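Local coordinates for protein glycoside hydrolase (Streptococcus pneumoniae serotype 4, PDB 6ORH) that probably hydrolyses alpha-L-fucosidic linkages as a family 29 glycoside hydrolase, removing fucose from host-derived carbohydrate antigens, at residues A[71-75]-A[105-109]; A[217-221]-A[241-245]; A[364-370]-A[427-433]. The protein carries 2 engineered substitutions. The contacts are given in a common frame with arbitrary orientation. Numbering follows the deposited sequence.

Contact 1: residues A[71-75]-A[105-109]; sequences LILVV and LLLEV
Packing a helix onto a strand of a parallel sheet needs little more than a row of aliphatic side chains, and residues 71-75 with 105-109 illustrate the economy. Residues 71-74 are extended, part of a strand that begins earlier in the chain, and at Val75 (psi -12°) the chain turns a corner; residues 105-109 form the first turn and more of a helix that continues onward. The short axes approach to 10.0 Å and run nearly antiparallel, at 164°, with the CA atoms of Val75 and Leu106 nearest each other at 7.0 Å. Such spacing and direction are those of a beta-alpha-beta crossover in a TIM barrel: strand 70-74 leads through a long loop to helix 105-116, which returns along the barrel's outside to the adjacent parallel strand 119-124.

The contact is apolar, with no hydrogen bond between the segments. Leu71, Leu73 and Val75 all direct CA-to-CB toward the helix. Leu73, in the t,p rotamer, is central: its CD2 lies 4.0 Å from Leu106 CD1 and 3.9 Å from Val109 CG2, while its CD1 is 4.4 Å from Leu105 CD2. At the start of the strand segment, Leu71 (t,t) brings CD1 to 3.8 Å from Val109 CG1; at its end, Val75 CG1 is 4.2 Å from Leu106 CD1.

Backbone hydrogen bonds run elsewhere. Val109 N donates to Leu105 O (2.9 Å) in the helix, whereas the strand's backbone pairs with strands 23-27 and 119-124. Helix 56-65 extends the apolar layer, its Trp59 touching both Leu105 and Val109.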
# COMPACT_ATOMS: atom_id res chain seq x y z
N LEU A 71 12.13 -16.95 18.96
CA LEU A 71 13.22 -17.31 18.06
C LEU A 71 12.83 -18.62 17.38
O LEU A 71 12.68 -19.64 18.08
CB LEU A 71 14.50 -17.47 18.92
CG LEU A 71 15.82 -17.78 18.20
CD1 LEU A 71 16.97 -17.74 19.20
CD2 LEU A 71 15.83 -19.14 17.47
N ILE A 72 12.64 -18.56 16.04
CA ILE A 72 12.34 -19.75 15.25
C ILE A 72 13.62 -20.26 14.59
O ILE A 72 14.18 -19.61 13.72
CB ILE A 72 11.21 -19.46 14.24
CG1 ILE A 72 10.00 -18.84 14.95
CG2 ILE A 72 10.82 -20.75 13.51
CD1 ILE A 72 8.81 -18.58 14.04
N LEU A 73 14.06 -21.46 15.02
CA LEU A 73 15.33 -22.02 14.57
C LEU A 73 15.09 -23.05 13.47
O LEU A 73 14.38 -24.05 13.66
CB LEU A 73 15.97 -22.73 15.78
CG LEU A 73 17.34 -23.37 15.49
CD1 LEU A 73 18.36 -22.27 15.12
CD2 LEU A 73 17.84 -24.10 16.75
N VAL A 74 15.81 -22.87 12.35
CA VAL A 74 15.89 -23.93 11.36
C VAL A 74 16.74 -25.07 11.92
O VAL A 74 17.91 -24.86 12.24
CB VAL A 74 16.46 -23.39 10.04
CG1 VAL A 74 16.78 -24.53 9.06
CG2 VAL A 74 15.48 -22.41 9.43
N VAL A 75 16.15 -26.27 12.03
CA VAL A 75 16.94 -27.42 12.46
C VAL A 75 17.13 -28.42 11.32
O VAL A 75 17.94 -29.35 11.45
CB VAL A 75 16.40 -28.10 13.73
CG1 VAL A 75 16.35 -27.12 14.88
CG2 VAL A 75 15.07 -28.78 13.50
N LEU A 105 22.70 -28.18 18.11
CA LEU A 105 22.44 -26.75 18.01
C LEU A 105 21.09 -26.44 18.66
O LEU A 105 20.93 -25.39 19.27
CB LEU A 105 22.47 -26.31 16.54
CG LEU A 105 22.26 -24.81 16.33
CD1 LEU A 105 23.36 -23.98 17.03
CD2 LEU A 105 22.18 -24.50 14.84
N LEU A 106 20.13 -27.38 18.56
CA LEU A 106 18.83 -27.15 19.19
C LEU A 106 18.99 -27.06 20.70
O LEU A 106 18.36 -26.21 21.32
CB LEU A 106 17.82 -28.22 18.74
CG LEU A 106 16.42 -28.09 19.34
CD1 LEU A 106 15.79 -26.74 19.01
CD2 LEU A 106 15.53 -29.21 18.83
N LEU A 107 19.87 -27.90 21.28
CA LEU A 107 20.12 -27.81 22.72
C LEU A 107 20.80 -26.48 23.06
O LEU A 107 20.39 -25.83 24.03
CB LEU A 107 21.02 -28.98 23.14
CG LEU A 107 21.32 -29.02 24.64
CD1 LEU A 107 20.05 -29.27 25.43
CD2 LEU A 107 22.33 -30.13 24.93
N GLU A 108 21.85 -26.09 22.32
CA GLU A 108 22.58 -24.87 22.66
C GLU A 108 21.65 -23.66 22.63
O GLU A 108 21.66 -22.84 23.56
CB GLU A 108 23.80 -24.65 21.77
CG GLU A 108 24.82 -25.77 21.94
CD GLU A 108 26.17 -25.48 21.34
OE1 GLU A 108 26.36 -24.39 20.78
OE2 GLU A 108 27.05 -26.39 21.42
N VAL A 109 20.80 -23.58 21.58
CA VAL A 109 19.87 -22.46 21.49
C VAL A 109 18.85 -22.54 22.62
O VAL A 109 18.50 -21.50 23.19
CB VAL A 109 19.21 -22.38 20.09
CG1 VAL A 109 18.15 -21.27 20.05
CG2 VAL A 109 20.25 -22.11 19.02

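Contact 2: residues A[217-221]-A[241-245]; sequences GYAGD and LQHGD. With EDO (1,2-ethanediol), chain I.
Helix ends expose carbonyl groups that have no partner within the helix, and a passing loop often supplies one. Here the C-terminal turn of helix 238-243, in the catalytic part of the chain, meets the irregular segment 217-221. Gly244, the first residue to leave helical angles, has phi 62° and psi -162° and turns the chain away from the helix.

The link is a single backbone hydrogen bond, Gly220 N to Gln242 O, 2.9 Å long with an angle of 147° at the hydrogen. Register is set by Gly220 and His243, whose CA atoms lie 4.9 Å apart. Gly220 CA comes within 3.6 Å of His243 CE1, and Asp221 N is 3.7 Å from that same CE1. An ideal CB on Gly220 would fall 2.4 Å from His243 ND1, so this approach tolerates no side chain there. The m rotamer of His243 carries its ring to the loop, where ND1 is hydrogen-bonded to Pro222 O. Tyr218 (chi1 t) offers its ring edge to Gln242, with CD2 3.9 Å from OE1. A 1,2-ethanediol, probably from the crystallisation liquor, makes a weak 3.5 Å hydrogen bond from its O2 to Gly217 O.

Around this joint, the Tyr218 ring meets His284 at the end of helix 275-284, Asp221 forms a salt bridge with Arg417 on strand 417-426 of the C-terminal beta-sandwich, and the His243 ring meets His411 of the second subunit.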
# COMPACT_ATOMS: atom_id res chain seq x y z
N GLY A 217 7.83 -8.67 3.95
CA GLY A 217 7.35 -8.11 5.20
C GLY A 217 6.11 -7.24 5.00
O GLY A 217 5.87 -6.31 5.79
N TYR A 218 5.33 -7.55 3.96
CA TYR A 218 4.20 -6.69 3.61
C TYR A 218 2.87 -7.41 3.82
O TYR A 218 2.53 -8.34 3.09
CB TYR A 218 4.30 -6.27 2.14
CG TYR A 218 3.18 -5.36 1.70
CD1 TYR A 218 3.24 -4.00 1.95
CD2 TYR A 218 2.05 -5.85 1.04
CE1 TYR A 218 2.23 -3.14 1.54
CE2 TYR A 218 1.03 -5.01 0.63
CZ TYR A 218 1.11 -3.65 0.90
OH TYR A 218 0.15 -2.75 0.52
N ALA A 219 2.09 -6.94 4.79
CA ALA A 219 0.71 -7.37 4.94
C ALA A 219 -0.18 -6.41 4.15
O ALA A 219 0.08 -5.21 4.04
CB ALA A 219 0.31 -7.31 6.39
N GLY A 220 -1.29 -6.96 3.64
CA GLY A 220 -2.21 -6.13 2.87
C GLY A 220 -3.08 -5.22 3.75
O GLY A 220 -3.14 -5.34 4.98
N ASP A 221 -3.74 -4.27 3.06
CA ASP A 221 -4.85 -3.54 3.64
C ASP A 221 -5.99 -3.70 2.65
O ASP A 221 -5.88 -3.20 1.53
CB ASP A 221 -4.48 -2.08 3.93
CG ASP A 221 -5.49 -1.36 4.82
OD1 ASP A 221 -6.11 -2.03 5.65
OD2 ASP A 221 -5.61 -0.13 4.68
N LEU A 241 -3.80 -14.88 0.76
CA LEU A 241 -2.93 -14.94 1.92
C LEU A 241 -2.68 -13.54 2.48
O LEU A 241 -2.69 -13.34 3.69
CB LEU A 241 -1.59 -15.56 1.50
CG LEU A 241 -1.69 -17.03 1.09
CD1 LEU A 241 -0.31 -17.51 0.63
CD2 LEU A 241 -2.22 -17.88 2.25
N GLN A 242 -2.49 -12.56 1.60
CA GLN A 242 -1.99 -11.24 1.98
C GLN A 242 -3.08 -10.39 2.64
O GLN A 242 -2.76 -9.49 3.43
CB GLN A 242 -1.44 -10.60 0.70
CG GLN A 242 -1.04 -9.14 0.80
CD GLN A 242 -0.42 -8.71 -0.52
OE1 GLN A 242 0.72 -9.06 -0.83
NE2 GLN A 242 -1.17 -7.96 -1.33
N HIS A 243 -4.35 -10.66 2.29
CA HIS A 243 -5.45 -9.84 2.79
C HIS A 243 -6.38 -10.63 3.69
O HIS A 243 -7.26 -10.04 4.33
CB HIS A 243 -6.29 -9.27 1.63
CG HIS A 243 -5.53 -8.34 0.76
ND1 HIS A 243 -5.31 -7.01 1.11
CD2 HIS A 243 -4.93 -8.51 -0.45
CE1 HIS A 243 -4.60 -6.40 0.19
NE2 HIS A 243 -4.33 -7.31 -0.78
N GLY A 244 -6.22 -11.97 3.71
CA GLY A 244 -7.21 -12.84 4.33
C GLY A 244 -8.58 -12.74 3.66
O GLY A 244 -8.72 -12.25 2.55
N ASP A 245 -9.59 -13.21 4.40
CA ASP A 245 -10.91 -13.45 3.85
C ASP A 245 -11.94 -12.76 4.74
O ASP A 245 -12.08 -13.14 5.92
CB ASP A 245 -11.17 -14.94 3.84
CG ASP A 245 -12.43 -15.38 3.09
OD1 ASP A 245 -13.33 -14.53 2.86
OD2 ASP A 245 -12.48 -16.59 2.74
C1 EDO I . 8.03 -2.08 2.50
O1 EDO I . 6.81 -1.36 2.50
C2 EDO I . 7.78 -3.54 2.66
O2 EDO I . 6.67 -3.83 3.49

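Contact 3: residues A[364-370]-A[427-433]; sequences IQLELDL and QKIRVVI
In an ideal antiparallel pair every second residue turns both backbone groups to its partner, as residues 364-370 and 427-433 illustrate. The strand axes approach to 4.6 Å with directions 159° apart. Ile364-Ile433, Leu366-Val431 and Leu368-Ile429 are hydrogen-bonded pairs, each joined by two backbone N-H...O bonds of 2.7 to 3.0 Å; Leu370 N to Gln427 O (2.8 Å) adds a seventh. The intervening backbone groups point away from the partner: those of Glu367 and Asp369 bond to strand 332-334, those of Lys428, Arg430 and Val432 to strand 391-400. This pair is therefore interior to one five-stranded sheet of a beta-sandwich, as expected of the F5/8 type C family. Ile364, Leu366 and Ile433 reach Trp356 of the other sheet, and Leu370 CD1 packs 3.6 Å from Ile429 CD1.

Gln365, Glu367, Asp369, Lys428 and Arg430, with the apolar Val432 among them, occupy the opposite face. Glu367 OE1 accepts from Arg430 NE (2.7 Å) and NH2 (3.0 Å) in a salt bridge. Arg430 NH1 is satisfied by Glu176 of the second subunit, and the guanidinium makes a cation-pi contact with Trp404, a glycan-pocket residue. Asp369 OD1 accepts from Gln427 NE2 (3.1 Å) and Gly371 N.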
# COMPACT_ATOMS: atom_id res chain seq x y z
N ILE A 364 -19.73 6.13 12.43
CA ILE A 364 -19.50 6.51 13.82
C ILE A 364 -18.30 7.43 13.92
O ILE A 364 -17.19 7.12 13.47
CB ILE A 364 -19.40 5.27 14.73
CG1 ILE A 364 -20.74 4.56 14.91
CG2 ILE A 364 -18.79 5.65 16.09
CD1 ILE A 364 -20.66 3.19 15.55
N GLN A 365 -18.51 8.59 14.57
CA GLN A 365 -17.47 9.59 14.63
C GLN A 365 -17.05 9.78 16.08
O GLN A 365 -17.86 10.21 16.90
CB GLN A 365 -18.00 10.90 14.04
CG GLN A 365 -17.00 12.03 14.13
CD GLN A 365 -17.46 13.16 13.25
OE1 GLN A 365 -17.61 13.00 12.04
NE2 GLN A 365 -17.77 14.28 13.87
N LEU A 366 -15.79 9.42 16.37
CA LEU A 366 -15.17 9.70 17.67
C LEU A 366 -14.29 10.93 17.52
O LEU A 366 -13.49 11.01 16.59
CB LEU A 366 -14.33 8.49 18.10
CG LEU A 366 -15.12 7.22 18.42
CD1 LEU A 366 -14.21 5.99 18.42
CD2 LEU A 366 -15.82 7.40 19.76
N GLU A 367 -14.42 11.92 18.42
CA GLU A 367 -13.57 13.09 18.34
C GLU A 367 -12.74 13.19 19.61
O GLU A 367 -13.30 13.07 20.72
CB GLU A 367 -14.42 14.36 18.17
CG GLU A 367 -13.58 15.62 17.99
CD GLU A 367 -14.40 16.83 17.54
OE1 GLU A 367 -15.28 16.66 16.69
OE2 GLU A 367 -14.15 17.94 18.05
N LEU A 368 -11.43 13.37 19.44
CA LEU A 368 -10.51 13.52 20.56
C LEU A 368 -10.15 15.00 20.67
O LEU A 368 -9.86 15.63 19.66
CB LEU A 368 -9.21 12.74 20.33
CG LEU A 368 -9.30 11.24 20.60
CD1 LEU A 368 -10.07 10.55 19.49
CD2 LEU A 368 -7.91 10.62 20.70
N ASP A 369 -10.14 15.51 21.91
CA ASP A 369 -9.62 16.83 22.23
C ASP A 369 -8.41 16.65 23.14
O ASP A 369 -8.56 16.22 24.27
CB ASP A 369 -10.70 17.69 22.91
CG ASP A 369 -10.24 19.11 23.21
OD1 ASP A 369 -9.03 19.39 23.10
OD2 ASP A 369 -11.11 19.94 23.54
N LEU A 370 -7.22 16.95 22.62
CA LEU A 370 -5.97 16.71 23.32
C LEU A 370 -5.76 17.76 24.41
O LEU A 370 -4.86 17.61 25.24
CB LEU A 370 -4.80 16.75 22.33
CG LEU A 370 -4.88 15.77 21.16
CD1 LEU A 370 -3.62 15.84 20.33
CD2 LEU A 370 -5.10 14.35 21.67
N GLN A 427 -5.07 19.86 17.87
CA GLN A 427 -5.64 19.60 19.17
C GLN A 427 -6.86 18.69 19.04
O GLN A 427 -7.21 18.00 20.01
CB GLN A 427 -6.03 20.93 19.81
CG GLN A 427 -6.69 20.77 21.17
CD GLN A 427 -6.75 22.07 21.92
OE1 GLN A 427 -5.94 22.98 21.70
NE2 GLN A 427 -7.74 22.17 22.79
N LYS A 428 -7.54 18.74 17.88
CA LYS A 428 -8.74 17.95 17.69
C LYS A 428 -8.57 16.97 16.52
O LYS A 428 -8.09 17.34 15.45
CB LYS A 428 -9.96 18.85 17.51
CG LYS A 428 -10.22 19.76 18.71
CD LYS A 428 -11.49 20.55 18.62
CE LYS A 428 -11.66 21.50 19.78
NZ LYS A 428 -13.00 22.15 19.73
N ILE A 429 -8.97 15.72 16.78
CA ILE A 429 -8.85 14.63 15.83
C ILE A 429 -10.18 13.90 15.76
O ILE A 429 -10.84 13.73 16.78
CB ILE A 429 -7.71 13.67 16.27
CG1 ILE A 429 -6.35 14.37 16.42
CG2 ILE A 429 -7.62 12.46 15.35
CD1 ILE A 429 -6.10 14.94 17.82
N ARG A 430 -10.58 13.41 14.56
CA ARG A 430 -11.75 12.56 14.46
C ARG A 430 -11.33 11.21 13.89
O ARG A 430 -10.55 11.16 12.94
CB ARG A 430 -12.82 13.15 13.53
CG ARG A 430 -13.60 14.29 14.18
CD ARG A 430 -14.34 15.18 13.20
NE ARG A 430 -15.10 16.15 14.01
CZ ARG A 430 -15.89 17.10 13.51
NH1 ARG A 430 -16.09 17.20 12.20
NH2 ARG A 430 -16.52 17.93 14.33
N VAL A 431 -11.82 10.16 14.55
CA VAL A 431 -11.72 8.80 14.02
C VAL A 431 -13.13 8.42 13.57
O VAL A 431 -14.09 8.42 14.37
CB VAL A 431 -11.14 7.82 15.06
CG1 VAL A 431 -11.18 6.37 14.57
CG2 VAL A 431 -9.68 8.21 15.34
N VAL A 432 -13.26 8.07 12.28
CA VAL A 432 -14.58 7.80 11.73
C VAL A 432 -14.59 6.36 11.21
O VAL A 432 -13.87 6.06 10.26
CB VAL A 432 -14.98 8.80 10.63
CG1 VAL A 432 -16.41 8.56 10.16
CG2 VAL A 432 -14.82 10.25 11.08
N ILE A 433 -15.47 5.55 11.80
CA ILE A 433 -15.68 4.16 11.38
C ILE A 433 -16.83 4.15 10.37
O ILE A 433 -17.96 4.48 10.72
CB ILE A 433 -15.95 3.23 12.58
CG1 ILE A 433 -14.77 3.25 13.57
CG2 ILE A 433 -16.26 1.81 12.10
CD1 ILE A 433 -15.07 2.52 14.86

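The three contacts follow one another along the chain: one in the barrel, one near its junction with the sandwich, one in the sandwich. Between centres, contact 2 lies 29 Å from contact 1, on the opposite side of the chain's centre, and 27 Å from contact 3; contacts 1 and 3 are 47 Å apart. No two of them touch. None lines the catalytic pocket directly: the side chain of Leu73 is about 12 Å from a bound fucose and that of Tyr218 about 12 Å from a galactose. Contact 3 neighbours a second glycan site, where the Val432 side chain is about 10 Å from an N-acetylglucosamine unit and Arg430 meets the site residue Trp404.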